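Local coordinates for protein dsvD (Desulfovibrio vulgaris, PDB 1UCR) that may play an essential role in dissimilatory sulfite reduction and possibly binds DNA through its winged-helix motif, at residues E2-V8 against I42-L46; K19-F24 against T60-L65. Where two conformers were deposited one is given. Residues are numbered along the deposited sequence.

Interaction 1 (E2-V8 against I42-L46). With SO4 (sulfate ion), chain F.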
loop_
_atom_site.group_PDB
_atom_site.type_symbol
_atom_site.label_atom_id
_atom_site.label_comp_id
_atom_site.label_asym_id
_atom_site.label_seq_id
_atom_site.Cartn_x
_atom_site.Cartn_y
_atom_site.Cartn_z
ATOM N N GLU B 2 -5.730 -13.192 -3.948
ATOM C CA GLU B 2 -7.063 -13.830 -3.996
ATOM C C GLU B 2 -8.222 -12.849 -3.935
ATOM O O GLU B 2 -8.086 -11.752 -3.430
ATOM C CB GLU B 2 -7.253 -14.898 -2.917
ATOM C CG GLU B 2 -7.249 -14.335 -1.514
ATOM C CD GLU B 2 -7.530 -15.245 -0.352
ATOM O OE1 GLU B 2 -8.020 -14.729 0.675
ATOM O OE2 GLU B 2 -7.268 -16.462 -0.416
ATOM N N GLU B 3 -9.376 -13.215 -4.485
ATOM C CA GLU B 3 -10.525 -12.340 -4.647
ATOM C C GLU B 3 -10.933 -11.620 -3.375
ATOM O O GLU B 3 -11.197 -10.410 -3.382
ATOM C CB GLU B 3 -11.738 -13.163 -5.163
ATOM C CG GLU B 3 -12.890 -12.243 -5.538
ATOM C CD GLU B 3 -13.920 -12.890 -6.438
ATOM O OE1 GLU B 3 -15.047 -12.335 -6.448
ATOM O OE2 GLU B 3 -13.665 -13.897 -7.126
ATOM N N ALA B 4 -11.002 -12.323 -2.240
ATOM C CA ALA B 4 -11.442 -11.672 -1.025
ATOM C C ALA B 4 -10.492 -10.563 -0.594
ATOM O O ALA B 4 -10.914 -9.494 -0.130
ATOM C CB ALA B 4 -11.614 -12.660 0.137
ATOM N N LYS B 5 -9.178 -10.823 -0.751
ATOM C CA LYS B 5 -8.198 -9.779 -0.465
ATOM C C LYS B 5 -8.263 -8.641 -1.462
ATOM O O LYS B 5 -8.171 -7.475 -1.076
ATOM C CB LYS B 5 -6.816 -10.436 -0.434
ATOM C CG LYS B 5 -6.633 -11.292 0.823
ATOM C CD LYS B 5 -5.246 -11.918 0.769
ATOM C CE LYS B 5 -5.094 -12.789 1.998
ATOM N NZ LYS B 5 -3.819 -13.527 1.985
ATOM N N GLN B 6 -8.443 -8.952 -2.749
ATOM C CA GLN B 6 -8.549 -7.936 -3.751
ATOM C C GLN B 6 -9.744 -7.013 -3.485
ATOM O O GLN B 6 -9.673 -5.795 -3.703
ATOM C CB GLN B 6 -8.680 -8.561 -5.164
ATOM C CG GLN B 6 -8.647 -7.471 -6.254
ATOM C CD GLN B 6 -7.236 -6.892 -6.249
ATOM O OE1 GLN B 6 -6.261 -7.594 -6.483
ATOM N NE2 GLN B 6 -7.076 -5.605 -5.996
ATOM N N LYS B 7 -10.840 -7.565 -2.964
ATOM C CA LYS B 7 -12.015 -6.728 -2.637
ATOM C C LYS B 7 -11.715 -5.753 -1.515
ATOM O O LYS B 7 -12.191 -4.605 -1.526
ATOM C CB LYS B 7 -13.192 -7.650 -2.264
ATOM C CG LYS B 7 -13.793 -8.370 -3.503
ATOM C CD LYS B 7 -15.026 -9.217 -3.134
ATOM C CE LYS B 7 -15.556 -9.887 -4.401
ATOM N NZ LYS B 7 -16.759 -10.702 -4.168
ATOM N N VAL B 8 -10.922 -6.171 -0.512
ATOM C CA VAL B 8 -10.472 -5.209 0.528
ATOM C C VAL B 8 -9.665 -4.086 -0.112
ATOM O O VAL B 8 -9.907 -2.897 0.166
ATOM C CB VAL B 8 -9.654 -5.959 1.572
ATOM C CG1 VAL B 8 -8.940 -5.031 2.545
ATOM C CG2 VAL B 8 -10.547 -6.947 2.331
ATOM N N ILE B 42 -7.898 -12.596 6.820
ATOM C CA ILE B 42 -7.395 -12.004 5.577
ATOM C C ILE B 42 -6.814 -10.634 5.771
ATOM O O ILE B 42 -5.801 -10.312 5.119
ATOM C CB ILE B 42 -8.390 -12.041 4.437
ATOM C CG1 ILE B 42 -9.510 -11.089 4.628
ATOM C CG2 ILE B 42 -8.875 -13.453 4.099
ATOM C CD1 ILE B 42 -10.398 -10.979 3.392
ATOM N N LEU B 43 -7.390 -9.828 6.670
ATOM C CA LEU B 43 -6.794 -8.527 6.953
ATOM C C LEU B 43 -5.399 -8.693 7.555
ATOM O O LEU B 43 -4.464 -7.936 7.216
ATOM C CB LEU B 43 -7.709 -7.745 7.931
ATOM C CG LEU B 43 -9.019 -7.270 7.311
ATOM C CD1 LEU B 43 -9.903 -6.705 8.414
ATOM C CD2 LEU B 43 -8.798 -6.195 6.245
ATOM N N THR B 44 -5.239 -9.668 8.455
ATOM C CA THR B 44 -3.948 -9.862 9.094
ATOM C C THR B 44 -2.925 -10.298 8.080
ATOM O O THR B 44 -1.776 -9.826 8.145
ATOM C CB THR B 44 -4.103 -10.947 10.201
ATOM O OG1 THR B 44 -5.077 -10.504 11.150
ATOM C CG2 THR B 44 -2.796 -11.115 10.912
ATOM N N ALA B 45 -3.291 -11.177 7.138
ATOM C CA ALA B 45 -2.342 -11.580 6.107
ATOM C C ALA B 45 -1.938 -10.407 5.247
ATOM O O ALA B 45 -0.769 -10.269 4.904
ATOM C CB ALA B 45 -3.011 -12.639 5.237
ATOM N N LEU B 46 -2.878 -9.515 4.915
ATOM C CA LEU B 46 -2.528 -8.309 4.158
ATOM C C LEU B 46 -1.623 -7.382 4.973
ATOM O O LEU B 46 -0.759 -6.729 4.346
ATOM C CB LEU B 46 -3.785 -7.598 3.686
ATOM C CG LEU B 46 -4.571 -8.309 2.593
ATOM C CD1 LEU B 46 -5.929 -7.694 2.474
ATOM C CD2 LEU B 46 -3.836 -8.223 1.251
HETATM S S SO4 F . -3.182 -14.378 -1.749
HETATM O O1 SO4 F . -3.660 -14.792 -0.399
HETATM O O2 SO4 F . -3.273 -15.526 -2.632
HETATM O O3 SO4 F . -1.732 -14.038 -1.698
HETATM O O4 SO4 F . -3.889 -13.150 -2.121
#
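This contact belongs to the helical bundle of a winged-helix domain, where the first helix crosses the helix that precedes the wing. The axes of helix segments 3-8 and 42-46 approach to 10.3 Å and cross at -74°. Ile42 and Val8 point into the gap. Ile42 CD1 lies 3.9 Å from Ala4 CB and 4.2 Å from Val8 CG2. Val8 CG1 packs 3.9 Å from Leu43 CD2 and 4.0 Å from Leu46 CD1. Phe27 of helix 24-30 also touches Val8 and Leu43, so three helices share this apolar centre. Lys5 contributes the largest covered surface, and its CA lies 6.5 Å from Ile42 CA. Its extended chain lies over Ile42, Ala45 and Leu46 of helix 36-48, with CD 4.0 Å from Leu46 CD2 and NZ 3.5 Å from Ala45 CB. Its ammonium goes on to a sulfate, with Lys5 NZ donating to SO4 O1 at 2.7 Å. The backbone of Glu2, the N-cap residue, binds the same ion, Glu2 N to SO4 O4 at 2.6 Å. The sulfate probably came from the crystallisation liquor. The segments are therefore held together by apolar packing, including the methylenes of Lys5, while that lysine's charged end meets an anion at the helix start.

Interaction 2 (K19-F24 against T60-L65)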
loop_
_atom_site.group_PDB
_atom_site.type_symbol
_atom_site.label_atom_id
_atom_site.label_comp_id
_atom_site.label_asym_id
_atom_site.label_seq_id
_atom_site.Cartn_x
_atom_site.Cartn_y
_atom_site.Cartn_z
ATOM N N LYS B 19 -11.146 7.193 3.400
ATOM C CA LYS B 19 -10.258 7.843 4.381
ATOM C C LYS B 19 -9.156 6.851 4.628
ATOM O O LYS B 19 -9.044 5.769 4.050
ATOM C CB LYS B 19 -11.051 8.253 5.624
ATOM C CG LYS B 19 -11.734 7.080 6.310
ATOM C CD LYS B 19 -12.733 7.630 7.340
ATOM C CE LYS B 19 -13.520 6.557 8.054
ATOM N NZ LYS B 19 -12.785 5.717 9.060
ATOM N N SER B 20 -8.208 7.255 5.486
ATOM C CA SER B 20 -6.930 6.556 5.518
ATOM C C SER B 20 -7.032 5.208 6.208
ATOM O O SER B 20 -6.139 4.385 5.954
ATOM C CB SER B 20 -5.855 7.417 6.234
ATOM O OG SER B 20 -6.227 7.633 7.616
ATOM N N LYS B 21 -8.038 5.047 7.074
ATOM C CA LYS B 21 -8.177 3.759 7.824
ATOM C C LYS B 21 -9.629 3.551 8.187
ATOM O O LYS B 21 -10.418 4.480 8.313
ATOM C CB LYS B 21 -7.253 3.702 9.033
ATOM C CG LYS B 21 -7.482 4.844 10.009
ATOM C CD LYS B 21 -6.449 4.821 11.187
ATOM C CE LYS B 21 -6.757 5.940 12.151
ATOM N NZ LYS B 21 -5.781 6.043 13.267
ATOM N N PHE B 22 -9.998 2.280 8.366
ATOM C CA PHE B 22 -11.342 1.837 8.660
ATOM C C PHE B 22 -11.287 0.816 9.803
ATOM O O PHE B 22 -10.305 0.109 9.966
ATOM C CB PHE B 22 -11.985 1.218 7.423
ATOM C CG PHE B 22 -12.368 2.233 6.383
ATOM C CD1 PHE B 22 -11.439 2.637 5.421
ATOM C CD2 PHE B 22 -13.665 2.768 6.337
ATOM C CE1 PHE B 22 -11.779 3.558 4.434
ATOM C CE2 PHE B 22 -13.997 3.692 5.343
ATOM C CZ PHE B 22 -13.072 4.033 4.389
ATOM N N TYR B 23 -12.354 0.742 10.591
ATOM C CA TYR B 23 -12.455 -0.249 11.655
ATOM C C TYR B 23 -12.512 -1.663 11.132
ATOM O O TYR B 23 -13.026 -1.904 10.053
ATOM C CB TYR B 23 -13.761 -0.012 12.467
ATOM C CG TYR B 23 -13.692 1.303 13.215
ATOM C CD1 TYR B 23 -14.534 2.362 12.861
ATOM C CD2 TYR B 23 -12.827 1.500 14.278
ATOM C CE1 TYR B 23 -14.480 3.565 13.575
ATOM C CE2 TYR B 23 -12.730 2.661 14.965
ATOM C CZ TYR B 23 -13.588 3.706 14.596
ATOM O OH TYR B 23 -13.458 4.898 15.294
ATOM N N PHE B 24 -12.076 -2.606 11.966
ATOM C CA PHE B 24 -12.329 -4.013 11.648
ATOM C C PHE B 24 -13.757 -4.243 11.221
ATOM O O PHE B 24 -14.041 -4.877 10.209
ATOM C CB PHE B 24 -11.992 -4.834 12.909
ATOM C CG PHE B 24 -12.340 -6.303 12.683
ATOM C CD1 PHE B 24 -11.671 -7.076 11.721
ATOM C CD2 PHE B 24 -13.360 -6.915 13.372
ATOM C CE1 PHE B 24 -12.020 -8.393 11.484
ATOM C CE2 PHE B 24 -13.706 -8.265 13.190
ATOM C CZ PHE B 24 -13.028 -9.014 12.228
ATOM N N THR B 60 -10.901 -1.651 19.696
ATOM C CA THR B 60 -10.870 -2.421 18.443
ATOM C C THR B 60 -9.629 -2.083 17.680
ATOM O O THR B 60 -8.585 -1.714 18.242
ATOM C CB THR B 60 -12.212 -2.201 17.706
ATOM O OG1 THR B 60 -12.252 -3.035 16.552
ATOM C CG2 THR B 60 -12.402 -0.769 17.247
ATOM N N THR B 61 -9.709 -2.307 16.354
ATOM C CA THR B 61 -8.573 -2.219 15.457
ATOM C C THR B 61 -9.018 -1.457 14.220
ATOM O O THR B 61 -10.204 -1.411 13.889
ATOM C CB THR B 61 -8.017 -3.614 15.085
ATOM O OG1 THR B 61 -9.053 -4.356 14.441
ATOM C CG2 THR B 61 -7.546 -4.328 16.366
ATOM N N MET B 62 -8.036 -0.888 13.510
ATOM C CA MET B 62 -8.259 -0.271 12.212
ATOM C C MET B 62 -7.186 -0.687 11.248
ATOM O O MET B 62 -6.077 -1.082 11.618
ATOM C CB MET B 62 -8.296 1.264 12.312
ATOM C CG MET B 62 -9.317 1.757 13.336
ATOM S SD MET B 62 -9.483 3.570 13.324
ATOM C CE MET B 62 -10.718 3.752 12.042
ATOM N N TYR B 63 -7.536 -0.563 9.948
ATOM C CA TYR B 63 -6.691 -1.000 8.864
ATOM C C TYR B 63 -6.776 0.022 7.758
ATOM O O TYR B 63 -7.872 0.546 7.495
ATOM C CB TYR B 63 -7.112 -2.353 8.284
ATOM C CG TYR B 63 -7.125 -3.491 9.299
ATOM C CD1 TYR B 63 -8.190 -3.627 10.211
ATOM C CD2 TYR B 63 -6.052 -4.401 9.363
ATOM C CE1 TYR B 63 -8.178 -4.654 11.133
ATOM C CE2 TYR B 63 -6.068 -5.444 10.303
ATOM C CZ TYR B 63 -7.144 -5.543 11.172
ATOM O OH TYR B 63 -7.195 -6.555 12.120
ATOM N N GLY B 64 -5.695 0.248 7.048
ATOM C CA GLY B 64 -5.682 1.037 5.820
ATOM C C GLY B 64 -4.542 0.597 4.930
ATOM O O GLY B 64 -3.722 -0.232 5.312
ATOM N N LEU B 65 -4.530 1.124 3.688
ATOM C CA LEU B 65 -3.434 0.753 2.805
ATOM C C LEU B 65 -2.084 1.279 3.293
ATOM O O LEU B 65 -1.993 2.360 3.871
ATOM C CB LEU B 65 -3.728 1.364 1.393
ATOM C CG LEU B 65 -4.848 0.616 0.676
ATOM C CD1 LEU B 65 -5.356 1.445 -0.508
ATOM C CD2 LEU B 65 -4.463 -0.800 0.190
HETATM O O HOH W 1 -6.224 3.346 3.266
#
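Strand 22-23 pairs antiparallel with the central strand 60-65 of the winged-helix sheet. Phe22 and Tyr63 form a hydrogen-bonded pair: Phe22 N donates to Tyr63 O at 2.9 Å, and Tyr63 N to Phe22 O at 2.8 Å. A third bond, Phe24 N to Thr61 O at 2.9 Å, continues the pairing into the start of helix 24-30. Tyr23 and Met62 are the non-hydrogen-bonded pair between them. Their backbones bond outward: Tyr23 N to the Asp26 side chain, and Met62 by backbone hydrogen bonds to Trp55 of strand 52-57. At the other end a water bridges the two segments, donating a hydrogen bond to Ser20 O (2.9 Å) and accepting one from Leu65 N (2.8 Å). Ser20 O also receives a CA-H...O contact from Gly64 CA at 3.4 Å, where a side chain would clash. Lys19 NZ donates to Lys21 O at 2.8 Å. The hydroxyl of Tyr63 bonds Lys40 of helix 36-48. Met62 CE sits over the face of the Tyr23 ring, 3.7 Å from its centroid, in a CH-pi contact. Backbone bonds thus set the register of this short edge strand, and the water carries the link past the last direct bond.

The two interactions lie in one small domain, their centres about 14 Å apart. Their segments alternate along the chain: 2-8, 19-24, 42-46, then 60-65. Interaction 1 joins helices 3-12 and 36-48, and interaction 2 joins edge strand 22-23 to central strand 60-65, the first and last strands in chain order. They meet at Leu43, whose CB lies 3.7 Å from Tyr63 CE2 and whose CD1 lies 3.8 Å from Phe24 CD1. Helix 36-48 therefore packs on the first helix and on the sheet. Helix 3-12 also reaches the sheet, since Leu12 touches Phe22 and Leu65. This arrangement of helices against a three-stranded antiparallel sheet is the winged-helix fold, consistent with the proposed interaction with DNA.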